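Local coordinates for protein acyl-coenzyme A oxidase 3 (Yarrowia lipolytica, PDB 5YS9) that oxidises acyl-CoA thioesters to trans-2-enoyl-CoA with FAD as cofactor, reducing oxygen to hydrogen peroxide in peroxisomal fatty acid beta-oxidation, at residues E43-G48 / D635-S640. Numbering follows the deposited sequence.
Sequences EFLHGG and DAFGLS
L45 meets F637 through a single methyl: CD1 lies 3.9 Å from F637 CD1 and 4.1 Å from F637 CE1, an oblique approach to the CD1-CE1 bond of the ring. The same L45 CD1 is 4.3 Å from A636 CB, so this methyl is shared between the alanine and the phenyl ring. In L45, CG stands anti to the carbonyl carbon (chi1 -72°), and an extended chi2 of 163° carries CD1 outward from the helix. No hydrogen bond crosses; the contact is apolar and buries 133 Å² in all. In this acyl-CoA oxidase fold it ties the N-terminal helical part, at the last turn of helix 38-46, to the C-terminal helical part across 586 intervening residues, at a type I turn, D635 to G638, closed by G638 N to D635 O at 3.1 Å. G47, with positive phi, is the first residue to leave helical phi/psi, in a Schellman motif that includes the bond from G48 N to E43 O at 2.8 Å. Y363 of helix 349-385 touches L45, A636 and F637, its ring plane turned about 55° from that of F637. The A636 carbonyl O accepts a hydrogen bond from T42 OG1, one turn back along the helix from L45.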
loop_
_atom_site.group_PDB
_atom_site.type_symbol
_atom_site.label_atom_id
_atom_site.label_comp_id
_atom_site.label_asym_id
_atom_site.label_seq_id
_atom_site.Cartn_x
_atom_site.Cartn_y
_atom_site.Cartn_z
ATOM N N GLU A 43 -4.920 15.726 26.620
ATOM C CA GLU A 43 -4.999 14.934 27.900
ATOM C C GLU A 43 -5.798 13.626 27.786
ATOM O O GLU A 43 -5.381 12.582 28.312
ATOM C CB GLU A 43 -5.545 15.773 29.068
ATOM C CG GLU A 43 -4.471 16.589 29.785
ATOM C CD GLU A 43 -5.039 17.665 30.680
ATOM O OE1 GLU A 43 -4.370 18.724 30.808
ATOM O OE2 GLU A 43 -6.154 17.447 31.220
ATOM N N PHE A 44 -6.922 13.662 27.082
ATOM C CA PHE A 44 -7.621 12.424 26.817
ATOM C C PHE A 44 -6.776 11.410 26.007
ATOM O O PHE A 44 -6.757 10.248 26.334
ATOM C CB PHE A 44 -8.952 12.689 26.119
ATOM C CG PHE A 44 -9.690 11.428 25.756
ATOM C CD1 PHE A 44 -10.249 10.645 26.742
ATOM C CD2 PHE A 44 -9.748 10.987 24.437
ATOM C CE1 PHE A 44 -10.902 9.475 26.414
ATOM C CE2 PHE A 44 -10.406 9.823 24.108
ATOM C CZ PHE A 44 -10.985 9.064 25.102
ATOM N N LEU A 45 -6.100 11.849 24.945
ATOM C CA LEU A 45 -5.304 10.925 24.117
ATOM C C LEU A 45 -4.180 10.273 24.874
ATOM O O LEU A 45 -3.899 9.098 24.664
ATOM C CB LEU A 45 -4.752 11.620 22.880
ATOM C CG LEU A 45 -5.805 11.921 21.835
ATOM C CD1 LEU A 45 -5.315 12.955 20.838
ATOM C CD2 LEU A 45 -6.217 10.645 21.130
ATOM N N HIS A 46 -3.535 11.027 25.753
ATOM C CA HIS A 46 -2.353 10.528 26.446
ATOM C C HIS A 46 -2.589 10.238 27.937
ATOM O O HIS A 46 -1.623 10.058 28.670
ATOM C CB HIS A 46 -1.241 11.536 26.263
ATOM C CG HIS A 46 -0.796 11.651 24.854
ATOM N ND1 HIS A 46 -0.136 10.625 24.208
ATOM C CD2 HIS A 46 -0.931 12.654 23.950
ATOM C CE1 HIS A 46 0.166 11.013 22.985
ATOM N NE2 HIS A 46 -0.328 12.226 22.796
ATOM N N GLY A 47 -3.854 10.206 28.380
ATOM C CA GLY A 47 -4.204 9.808 29.749
ATOM C C GLY A 47 -3.756 10.741 30.851
ATOM O O GLY A 47 -3.200 10.317 31.830
ATOM N N GLY A 48 -3.957 12.029 30.663
ATOM C CA GLY A 48 -3.770 13.002 31.706
ATOM C C GLY A 48 -2.618 13.958 31.515
ATOM O O GLY A 48 -1.801 13.829 30.586
ATOM N N ASP A 635 -4.946 19.231 15.775
ATOM C CA ASP A 635 -4.029 20.005 16.632
ATOM C C ASP A 635 -3.876 19.370 17.978
ATOM O O ASP A 635 -2.824 19.580 18.585
ATOM C CB ASP A 635 -4.475 21.454 16.851
ATOM C CG ASP A 635 -4.238 22.342 15.633
ATOM O OD1 ASP A 635 -3.474 21.984 14.688
ATOM O OD2 ASP A 635 -4.832 23.427 15.633
ATOM N N ALA A 636 -4.895 18.604 18.432
ATOM C CA ALA A 636 -4.800 17.854 19.703
ATOM C C ALA A 636 -3.629 16.857 19.825
ATOM O O ALA A 636 -3.159 16.584 20.973
ATOM C CB ALA A 636 -6.102 17.154 20.027
ATOM N N PHE A 637 -3.137 16.345 18.681
ATOM C CA PHE A 637 -1.956 15.454 18.690
ATOM C C PHE A 637 -0.672 16.168 19.131
ATOM O O PHE A 637 0.255 15.523 19.569
ATOM C CB PHE A 637 -1.703 14.859 17.337
ATOM C CG PHE A 637 -2.852 14.078 16.764
ATOM C CD1 PHE A 637 -3.394 12.984 17.440
ATOM C CD2 PHE A 637 -3.328 14.371 15.485
ATOM C CE1 PHE A 637 -4.438 12.240 16.854
ATOM C CE2 PHE A 637 -4.352 13.623 14.890
ATOM C CZ PHE A 637 -4.920 12.567 15.579
ATOM N N GLY A 638 -0.606 17.491 18.992
ATOM C CA GLY A 638 0.542 18.278 19.453
ATOM C C GLY A 638 1.849 18.025 18.717
ATOM O O GLY A 638 2.913 18.025 19.313
ATOM N N LEU A 639 1.765 17.811 17.422
ATOM C CA LEU A 639 2.936 17.535 16.611
ATOM C C LEU A 639 3.506 18.847 16.109
ATOM O O LEU A 639 2.797 19.615 15.509
ATOM C CB LEU A 639 2.548 16.656 15.418
ATOM C CG LEU A 639 2.004 15.245 15.751
ATOM C CD1 LEU A 639 1.499 14.553 14.514
ATOM C CD2 LEU A 639 3.065 14.402 16.465
ATOM N N SER A 640 4.789 19.089 16.349
ATOM C CA SER A 640 5.474 20.214 15.749
ATOM C C SER A 640 5.785 19.886 14.284
ATOM O O SER A 640 5.668 18.728 13.828
ATOM C CB SER A 640 6.774 20.537 16.497
ATOM O OG SER A 640 7.692 19.456 16.386
#